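Local coordinates for jacalin-type lectin domain-containing protein (Musa acuminata, PDB 7KMU) that probably binds mannose-type glycans as a jacalin-related banana lectin, with antiviral and mitogenic activity, at residues B[36-41]-B[129-134]. Residues are numbered along the deposited sequence; the frame is centred on the assembly and turned at random.
Sequences IIDAIE and GSFIDA. With EDO (1,2-ethanediol), chain E; EDO (1,2-ethanediol), chain F.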
loop_
_atom_site.group_PDB
_atom_site.type_symbol
_atom_site.label_atom_id
_atom_site.label_comp_id
_atom_site.label_asym_id
_atom_site.label_seq_id
_atom_site.Cartn_x
_atom_site.Cartn_y
_atom_site.Cartn_z
ATOM N N ILE B 36 20.366 8.608 1.897
ATOM C CA ILE B 36 19.362 7.576 1.652
ATOM C C ILE B 36 19.144 6.719 2.908
ATOM O O ILE B 36 19.695 7.048 3.967
ATOM C CB ILE B 36 19.770 6.730 0.389
ATOM C CG1 ILE B 36 21.232 6.208 0.476
ATOM C CG2 ILE B 36 19.617 7.564 -0.893
ATOM C CD1 ILE B 36 21.485 5.048 1.499
ATOM N N ILE B 37 18.350 5.626 2.803
ATOM C CA ILE B 37 18.117 4.733 3.937
ATOM C C ILE B 37 19.165 3.618 3.937
ATOM O O ILE B 37 19.124 2.720 3.093
ATOM C CB ILE B 37 16.669 4.178 3.940
ATOM C CG1 ILE B 37 15.623 5.322 3.884
ATOM C CG2 ILE B 37 16.456 3.287 5.161
ATOM C CD1 ILE B 37 15.753 6.413 5.048
ATOM N N ASP B 38 20.119 3.708 4.861
ATOM C CA ASP B 38 21.199 2.733 4.966
ATOM C C ASP B 38 20.755 1.442 5.623
ATOM O O ASP B 38 21.186 0.363 5.208
ATOM C CB ASP B 38 22.333 3.321 5.809
ATOM C CG ASP B 38 23.015 4.478 5.122
ATOM O OD1 ASP B 38 22.546 5.630 5.293
ATOM O OD2 ASP B 38 23.991 4.233 4.389
ATOM N N ALA B 39 19.936 1.547 6.674
ATOM C CA ALA B 39 19.558 0.371 7.436
ATOM C C ALA B 39 18.299 0.557 8.247
ATOM O O ALA B 39 17.911 1.682 8.596
ATOM C CB ALA B 39 20.711 -0.009 8.373
ATOM N N ILE B 40 17.676 -0.573 8.590
ATOM C CA ILE B 40 16.536 -0.618 9.488
ATOM C C ILE B 40 16.788 -1.767 10.438
ATOM O O ILE B 40 17.189 -2.856 10.014
ATOM C CB ILE B 40 15.153 -0.671 8.769
ATOM C CG1 ILE B 40 13.981 -0.516 9.781
ATOM C CG2 ILE B 40 14.985 -1.929 7.878
ATOM C CD1 ILE B 40 12.580 -0.198 9.161
ATOM N N GLU B 41 16.616 -1.505 11.725
ATOM C CA GLU B 41 16.800 -2.511 12.760
ATOM C C GLU B 41 15.528 -2.550 13.588
ATOM O O GLU B 41 15.016 -1.501 13.980
ATOM C CB GLU B 41 18.021 -2.150 13.618
ATOM C CG GLU B 41 18.337 -3.176 14.684
ATOM C CD GLU B 41 19.463 -2.732 15.590
ATOM O OE1 GLU B 41 19.166 -2.198 16.680
ATOM O OE2 GLU B 41 20.639 -2.897 15.201
ATOM N N GLY B 129 21.456 -4.637 1.073
ATOM C CA GLY B 129 22.859 -4.952 0.817
ATOM C C GLY B 129 23.656 -3.919 1.588
ATOM O O GLY B 129 23.653 -3.939 2.823
ATOM N N SER B 130 24.248 -2.944 0.875
ATOM C CA SER B 130 24.898 -1.812 1.537
ATOM C C SER B 130 23.808 -0.925 2.152
ATOM O O SER B 130 24.032 -0.262 3.171
ATOM C CB SER B 130 25.646 -0.957 0.522
ATOM O OG SER B 130 26.441 -1.772 -0.324
ATOM N N PHE B 131 22.636 -0.886 1.485
ATOM C CA PHE B 131 21.514 -0.033 1.888
ATOM C C PHE B 131 20.209 -0.806 1.897
ATOM O O PHE B 131 20.207 -2.017 1.653
ATOM C CB PHE B 131 21.398 1.158 0.908
ATOM C CG PHE B 131 22.721 1.766 0.500
ATOM C CD1 PHE B 131 23.577 2.319 1.449
ATOM C CD2 PHE B 131 23.119 1.771 -0.829
ATOM C CE1 PHE B 131 24.818 2.847 1.074
ATOM C CE2 PHE B 131 24.358 2.321 -1.204
ATOM C CZ PHE B 131 25.201 2.830 -0.245
ATOM N N ILE B 132 19.084 -0.098 2.141
ATOM C CA ILE B 132 17.779 -0.737 2.039
ATOM C C ILE B 132 17.301 -0.579 0.596
ATOM O O ILE B 132 16.856 0.500 0.200
ATOM C CB ILE B 132 16.756 -0.178 3.063
ATOM C CG1 ILE B 132 17.233 -0.413 4.513
ATOM C CG2 ILE B 132 15.347 -0.777 2.832
ATOM C CD1 ILE B 132 17.477 -1.953 4.913
ATOM N N ASP B 133 17.419 -1.654 -0.208
ATOM C CA ASP B 133 16.994 -1.636 -1.607
ATOM C C ASP B 133 15.483 -1.579 -1.730
ATOM O O ASP B 133 14.962 -0.940 -2.644
ATOM C CB ASP B 133 17.480 -2.917 -2.313
ATOM C CG ASP B 133 18.993 -3.002 -2.380
ATOM O OD1 ASP B 133 19.616 -3.324 -1.342
ATOM O OD2 ASP B 133 19.551 -2.716 -3.460
ATOM N N ALA B 134 14.779 -2.321 -0.859
ATOM C CA ALA B 134 13.324 -2.440 -0.944
ATOM C C ALA B 134 12.726 -2.758 0.403
ATOM O O ALA B 134 13.400 -3.326 1.277
ATOM C CB ALA B 134 12.953 -3.533 -1.941
HETATM C C1 EDO E . 22.559 -1.698 -2.232
HETATM O O1 EDO E . 22.077 -2.278 -1.016
HETATM C C2 EDO E . 23.184 -2.761 -3.168
HETATM O O2 EDO E . 22.200 -3.656 -3.650
HETATM C C1 EDO F . 15.648 -1.403 17.351
HETATM O O1 EDO F . 16.518 -2.476 17.571
HETATM C C2 EDO F . 16.176 -0.192 18.142
HETATM O O2 EDO F . 16.062 -0.414 19.544
HETATM O O HOH W 1 25.173 1.833 4.652
#
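Ile132 N donates a nearly straight hydrogen bond (172°) to Ile37 O at 3.0 Å, the donor slightly tilted from the carbonyl plane. One residue along, the CA-H of Phe131 points at Asp38 O, a weaker contact of 3.4 Å between CA and O. Ile132 has the largest contact area of the residues here, its CG1 reaching Ile37 CG2 at 3.8 Å and resting on Ala39 CA, while CD1 meets Ile40 CG2 from a side chain running roughly crosswise. In Ile36, CG1 lies between backbone N and carbonyl carbon (chi1 51°), and the turn at chi2 then carries CD1 obliquely against Phe131 CD1 at 3.4 Å. Asp38 OD2 comes to the edge of the same ring, near its plane, and Ser130 CB covers one face over the centre. The two strands, 84° apart in direction, belong to different four-stranded sheets of the jacalin-type beta-prism; the contact joins the starts of strands 37-46 and 132-140. A water donates to both Asp38 OD2 and Ser130 O, bridging the segments beside the ring. Further out, a 1,2-ethanediol, probably from the crystallisation liquor, accepts from Phe131 N through O1 (2.9 Å) and donates to Asp133, O1 to OD1 at 2.7 Å and O2 to OD2. It probably mimics sugar hydroxyls at a GXXXD motif, Gly129 to Asp133; Asp38 ends a second, so the contact probably ties two sugar-binding loops together. Asp38 and Ala39 both face Asn32, and Asp133 and Ala134 both face Arg127, each a classic beta bulge. Ile88 of the third sheet packs against Ile36, Phe131 and Asp133.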